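Side-chain contacts in heterodimeric restriction endonuclease R.BspD6I small subunit (Bacillus sp., PDB 2P14), which serves as the catalytic subunit of a heterodimeric type IIS restriction endonuclease, working in complex with a site-specific nickase and probably cutting DNA: residues F68-E73 with N155-I160; E96-G101 with S127-P132. One frame throughout, in Å; residues are numbered along the deposited sequence. Where two conformers were deposited one is given.

Interaction 1 (F68-E73 with N155-I160); sequences FSILIE and NKLKEI
Phe68 and Lys158 meet where helix 154-165 packs against one end of strand 69-75, the middle strand of a five-stranded mixed sheet in an alpha/beta fold consistent with the PD-(D/E)XK nuclease clan. The main interaction is CH-pi. Lys158 CB stands over one face of the Phe68 ring, 3.7 Å from its centroid and 15° off the ring normal, displaced a little toward the rim between CZ and CE2. From there the lysine chain continues along the same face, and CD reaches Phe68 CG at 3.6 Å. The two side chains thus run past each other in opposite directions, the aliphatic part of the lysine heading from the outer end of the ring back toward the root of the phenylalanine. With CG lodged between its own backbone N and carbonyl carbon (chi1 73°), Phe68 offers this broad surface to the helix; its ring also meets that of Tyr65. No hydrogen bond joins the two segments. The polar end of Lys158 turns off at a bend about the CG-CD bond (chi3 95°) and forms a salt bridge with Glu103, so the methylenes can serve the aromatic ring while the ammonium group keeps a charged partner. A smaller apolar contact lies deeper, between branched side chains approaching at an angle. Ile70 also rests on Val63 and Leu107 of the neighbouring strands, and Leu157 on Leu141 of helix 135-146. Across the interface itself, methyl meets methyl: Ile70 CD1 lies 3.7 Å from Leu157 CD2.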
loop_
_atom_site.group_PDB
_atom_site.type_symbol
_atom_site.label_atom_id
_atom_site.label_comp_id
_atom_site.label_asym_id
_atom_site.label_seq_id
_atom_site.Cartn_x
_atom_site.Cartn_y
_atom_site.Cartn_z
ATOM N N PHE A 68 11.916 9.906 -1.861
ATOM C CA PHE A 68 11.220 8.815 -2.546
ATOM C C PHE A 68 9.742 8.992 -2.343
ATOM O O PHE A 68 9.325 9.769 -1.467
ATOM C CB PHE A 68 11.643 7.437 -2.001
ATOM C CG PHE A 68 11.091 7.121 -0.630
ATOM C CD1 PHE A 68 10.059 6.188 -0.462
ATOM C CD2 PHE A 68 11.589 7.765 0.509
ATOM C CE1 PHE A 68 9.539 5.894 0.821
ATOM C CE2 PHE A 68 11.065 7.485 1.790
ATOM C CZ PHE A 68 10.048 6.560 1.953
ATOM N N SER A 69 8.969 8.264 -3.153
ATOM C CA SER A 69 7.513 8.286 -3.065
ATOM C C SER A 69 6.966 6.873 -2.852
ATOM O O SER A 69 7.617 5.886 -3.226
ATOM C CB SER A 69 6.942 8.895 -4.350
ATOM O OG SER A 69 7.424 10.225 -4.454
ATOM N N ILE A 70 5.753 6.805 -2.309
ATOM C CA ILE A 70 5.025 5.542 -2.227
ATOM C C ILE A 70 3.664 5.744 -2.844
ATOM O O ILE A 70 2.959 6.689 -2.482
ATOM C CB ILE A 70 4.809 5.031 -0.792
ATOM C CG1 ILE A 70 6.107 5.039 0.028
ATOM C CG2 ILE A 70 4.235 3.617 -0.814
ATOM C CD1 ILE A 70 5.857 4.729 1.508
ATOM N N LEU A 71 3.366 4.901 -3.826
ATOM C CA LEU A 71 2.007 4.859 -4.387
ATOM C C LEU A 71 1.319 3.781 -3.577
ATOM O O LEU A 71 1.807 2.661 -3.485
ATOM C CB LEU A 71 2.028 4.465 -5.850
ATOM C CG LEU A 71 2.426 5.521 -6.876
ATOM C CD1 LEU A 71 3.921 5.832 -6.699
ATOM C CD2 LEU A 71 2.169 5.045 -8.264
ATOM N N ILE A 72 0.156 4.085 -3.005
ATOM C CA ILE A 72 -0.540 3.122 -2.185
ATOM C C ILE A 72 -1.832 2.720 -2.900
ATOM O O ILE A 72 -2.649 3.584 -3.299
ATOM C CB ILE A 72 -0.822 3.659 -0.781
ATOM C CG1 ILE A 72 0.501 4.060 -0.082
ATOM C CG2 ILE A 72 -1.498 2.583 0.035
ATOM C CD1 ILE A 72 0.506 5.468 0.364
ATOM N N GLU A 73 -1.966 1.416 -3.125
ATOM C CA GLU A 73 -3.100 0.829 -3.850
ATOM C C GLU A 73 -3.824 -0.081 -2.865
ATOM O O GLU A 73 -3.204 -0.953 -2.308
ATOM C CB GLU A 73 -2.624 0.039 -5.069
ATOM C CG GLU A 73 -1.712 0.852 -5.990
ATOM C CD GLU A 73 -2.424 1.806 -6.902
ATOM O OE1 GLU A 73 -3.612 2.193 -6.693
ATOM O OE2 GLU A 73 -1.764 2.216 -7.855
ATOM N N ASN A 155 12.745 7.640 5.785
ATOM C CA ASN A 155 13.853 6.860 5.258
ATOM C C ASN A 155 13.968 5.461 5.856
ATOM O O ASN A 155 14.442 4.542 5.182
ATOM C CB ASN A 155 15.165 7.628 5.410
ATOM C CG ASN A 155 15.081 9.011 4.818
ATOM O OD1 ASN A 155 15.272 10.035 5.512
ATOM N ND2 ASN A 155 14.783 9.068 3.527
ATOM N N LYS A 156 13.534 5.312 7.115
ATOM C CA LYS A 156 13.449 4.000 7.727
ATOM C C LYS A 156 12.360 3.168 7.039
ATOM O O LYS A 156 12.554 1.957 6.801
ATOM C CB LYS A 156 13.217 4.116 9.238
ATOM C CG LYS A 156 13.128 2.774 9.959
ATOM C CD LYS A 156 12.876 2.922 11.457
ATOM C CE LYS A 156 12.775 1.535 12.089
ATOM N NZ LYS A 156 12.816 1.566 13.599
ATOM N N LEU A 157 11.228 3.788 6.728
ATOM C CA LEU A 157 10.192 3.102 5.980
ATOM C C LEU A 157 10.718 2.674 4.605
ATOM O O LEU A 157 10.447 1.552 4.156
ATOM C CB LEU A 157 8.930 3.971 5.849
ATOM C CG LEU A 157 7.769 3.357 5.042
ATOM C CD1 LEU A 157 7.394 1.977 5.585
ATOM C CD2 LEU A 157 6.574 4.316 5.064
ATOM N N LYS A 158 11.472 3.548 3.922
ATOM C CA LYS A 158 12.060 3.140 2.636
ATOM C C LYS A 158 12.955 1.888 2.797
ATOM O O LYS A 158 12.866 0.942 1.991
ATOM C CB LYS A 158 12.847 4.299 1.998
ATOM C CG LYS A 158 13.268 3.944 0.552
ATOM C CD LYS A 158 13.986 5.057 -0.181
ATOM C CE LYS A 158 15.490 4.833 -0.016
ATOM N NZ LYS A 158 16.275 5.859 -0.755
ATOM N N GLU A 159 13.820 1.884 3.817
ATOM C CA GLU A 159 14.691 0.716 4.030
ATOM C C GLU A 159 13.892 -0.569 4.262
ATOM O O GLU A 159 14.252 -1.648 3.759
ATOM C CB GLU A 159 15.644 0.964 5.197
ATOM C CG GLU A 159 16.760 1.948 4.888
ATOM C CD GLU A 159 17.701 2.100 6.065
ATOM O OE1 GLU A 159 17.397 1.530 7.140
ATOM O OE2 GLU A 159 18.741 2.786 5.909
ATOM N N ILE A 160 12.796 -0.456 5.014
ATOM C CA ILE A 160 11.962 -1.620 5.306
ATOM C C ILE A 160 11.295 -2.117 4.016
ATOM O O ILE A 160 11.280 -3.323 3.748
ATOM C CB ILE A 160 10.915 -1.285 6.378
ATOM C CG1 ILE A 160 11.572 -1.194 7.754
ATOM C CG2 ILE A 160 9.784 -2.305 6.399
ATOM C CD1 ILE A 160 10.792 -0.319 8.713
#

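Interaction 2 (E96-G101 with S127-P132)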
loop_
_atom_site.group_PDB
_atom_site.type_symbol
_atom_site.label_atom_id
_atom_site.label_comp_id
_atom_site.label_asym_id
_atom_site.label_seq_id
_atom_site.Cartn_x
_atom_site.Cartn_y
_atom_site.Cartn_z
ATOM N N GLU A 96 3.863 4.709 -14.855
ATOM C CA GLU A 96 3.608 6.102 -15.195
ATOM C C GLU A 96 4.334 7.066 -14.272
ATOM O O GLU A 96 4.956 8.041 -14.710
ATOM C CB GLU A 96 2.104 6.358 -15.200
ATOM C CG GLU A 96 1.448 5.730 -16.423
ATOM C CD GLU A 96 1.797 6.446 -17.733
ATOM O OE1 GLU A 96 2.075 7.666 -17.706
ATOM O OE2 GLU A 96 1.767 5.777 -18.795
ATOM N N TYR A 97 4.245 6.806 -12.966
ATOM C CA TYR A 97 4.898 7.694 -12.023
ATOM C C TYR A 97 6.406 7.665 -12.230
ATOM O O TYR A 97 7.074 8.711 -12.108
ATOM C CB TYR A 97 4.563 7.294 -10.573
ATOM C CG TYR A 97 5.076 8.304 -9.575
ATOM C CD1 TYR A 97 4.334 9.444 -9.260
ATOM C CD2 TYR A 97 6.339 8.146 -8.980
ATOM C CE1 TYR A 97 4.807 10.387 -8.352
ATOM C CE2 TYR A 97 6.831 9.061 -8.085
ATOM C CZ TYR A 97 6.073 10.189 -7.765
ATOM O OH TYR A 97 6.554 11.122 -6.872
ATOM N N LYS A 98 6.944 6.471 -12.476
ATOM C CA LYS A 98 8.412 6.312 -12.605
ATOM C C LYS A 98 8.969 7.058 -13.817
ATOM O O LYS A 98 10.172 7.315 -13.873
ATOM C CB LYS A 98 8.805 4.846 -12.640
ATOM C CG LYS A 98 8.606 4.104 -11.328
ATOM C CD LYS A 98 9.521 4.585 -10.238
ATOM C CE LYS A 98 11.001 4.258 -10.490
ATOM N NZ LYS A 98 11.361 2.823 -10.314
ATOM N N LYS A 99 8.120 7.417 -14.770
ATOM C CA LYS A 99 8.565 8.275 -15.895
ATOM C C LYS A 99 9.192 9.593 -15.409
ATOM O O LYS A 99 9.995 10.217 -16.141
ATOM C CB LYS A 99 7.429 8.589 -16.855
ATOM C CG LYS A 99 7.006 7.402 -17.707
ATOM C CD LYS A 99 5.765 7.751 -18.518
ATOM C CE LYS A 99 5.050 6.536 -19.095
ATOM N NZ LYS A 99 5.969 5.446 -19.531
ATOM N N LYS A 100 8.853 10.001 -14.188
ATOM C CA LYS A 100 9.350 11.256 -13.592
ATOM C C LYS A 100 10.794 11.147 -13.127
ATOM O O LYS A 100 11.432 12.153 -12.851
ATOM C CB LYS A 100 8.473 11.690 -12.405
ATOM C CG LYS A 100 7.004 11.898 -12.749
ATOM C CD LYS A 100 6.157 11.974 -11.470
ATOM C CE LYS A 100 4.699 12.221 -11.770
ATOM N NZ LYS A 100 4.532 13.617 -12.251
ATOM N N GLY A 101 11.292 9.923 -13.007
ATOM C CA GLY A 101 12.684 9.738 -12.568
ATOM C C GLY A 101 12.891 9.813 -11.064
ATOM O O GLY A 101 14.017 10.001 -10.581
ATOM N N SER A 127 12.444 -1.911 -11.993
ATOM C CA SER A 127 11.767 -0.740 -12.526
ATOM C C SER A 127 10.353 -0.535 -11.969
ATOM O O SER A 127 9.870 0.593 -11.945
ATOM C CB SER A 127 11.736 -0.780 -14.058
ATOM O OG SER A 127 10.936 -1.844 -14.518
ATOM N N GLU A 128 9.738 -1.616 -11.487
ATOM C CA GLU A 128 8.351 -1.575 -11.032
ATOM C C GLU A 128 8.222 -2.268 -9.654
ATOM O O GLU A 128 7.525 -3.250 -9.538
ATOM C CB GLU A 128 7.419 -2.198 -12.105
ATOM C CG GLU A 128 7.523 -1.475 -13.498
ATOM C CD GLU A 128 7.245 -2.357 -14.719
ATOM O OE1 GLU A 128 6.701 -3.480 -14.606
ATOM O OE2 GLU A 128 7.548 -1.920 -15.858
ATOM N N PRO A 129 8.906 -1.739 -8.601
ATOM C CA PRO A 129 8.874 -2.414 -7.306
ATOM C C PRO A 129 7.557 -2.240 -6.546
ATOM O O PRO A 129 7.188 -1.101 -6.183
ATOM C CB PRO A 129 10.036 -1.764 -6.538
ATOM C CG PRO A 129 10.137 -0.383 -7.123
ATOM C CD PRO A 129 9.755 -0.527 -8.559
ATOM N N VAL A 130 6.905 -3.380 -6.294
ATOM C CA VAL A 130 5.632 -3.406 -5.597
ATOM C C VAL A 130 5.780 -4.297 -4.367
ATOM O O VAL A 130 6.222 -5.464 -4.470
ATOM C CB VAL A 130 4.487 -3.918 -6.497
ATOM C CG1 VAL A 130 3.171 -3.876 -5.703
ATOM C CG2 VAL A 130 4.355 -3.064 -7.792
ATOM N N ILE A 131 5.403 -3.777 -3.204
ATOM C CA ILE A 131 5.441 -4.592 -1.993
ATOM C C ILE A 131 4.009 -4.824 -1.518
ATOM O O ILE A 131 3.334 -3.870 -1.103
ATOM C CB ILE A 131 6.262 -3.938 -0.863
ATOM C CG1 ILE A 131 7.698 -3.624 -1.311
ATOM C CG2 ILE A 131 6.277 -4.874 0.340
ATOM C CD1 ILE A 131 7.857 -2.248 -1.993
ATOM N N PRO A 132 3.554 -6.090 -1.563
ATOM C CA PRO A 132 2.195 -6.421 -1.119
ATOM C C PRO A 132 2.169 -6.705 0.371
ATOM O O PRO A 132 2.989 -7.509 0.852
ATOM C CB PRO A 132 1.873 -7.721 -1.896
ATOM C CG PRO A 132 3.251 -8.415 -1.946
ATOM C CD PRO A 132 4.288 -7.294 -2.021
#
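Lys98 reaches across to Ser127 with its terminal ammonium group, and NZ donates a hydrogen bond of 3.1 Å to Ser127 O. The C=O...N angle is 118°, but NZ stands above the carbonyl plane, 49° out of it, and so is not on a lone pair. The lysine is not stretched out on its way there. All four of its side-chain torsions lie near -70°, CG anti to the carbonyl carbon and beside the backbone N, and the chain curls so that CG also lies 3.8 Å from Ser127 O, on the way to the ammonium group. Beside the bond, the Pro129 ring brings its CD to 4.1 Å from Lys98 NZ. The contact ties the C-terminal end of helix 80-98, the helix of the beta-alpha-beta crossover from strand 69-75 to strand 104-110, to the approach into edge strand 130-134. Replacing Lys98 with an alanine, which takes away the chain lying beside the Pro129 ring, would probably leave Ser127 O without this donor. The backbone turns directly after the lysine in a type I turn, closed by Gly101 N bonding to Lys98 O at 3.0 Å; Gly101, with positive phi, marks the exit from helical geometry. Pro129 packs further on Leu94 and Tyr105, while the carboxylate of Glu128 accepts a hydrogen bond from Gln95, about one turn before Lys98, through OE2.

How the interactions relate
Interactions 1 and 2 lie with their centres about 11 Å apart and both reach the same mixed sheet. Along the chain, interaction 2 is nested inside the loop closed by interaction 1: strand 69-75 leads into helix 80-98, strands 104-110 and 130-134 follow, and helix 154-165 returns to the start of strand 69-75. The two touch directly, Ser69 OG lying 2.7 Å from Tyr97 OH in a probable hydrogen bond, with Leu71 packed on the tyrosine ring. Helix 154-165 further links them, since Leu165 at its end meets Pro129. Middle strand, crossover helix and edge strand are thereby joined into one alpha/beta core.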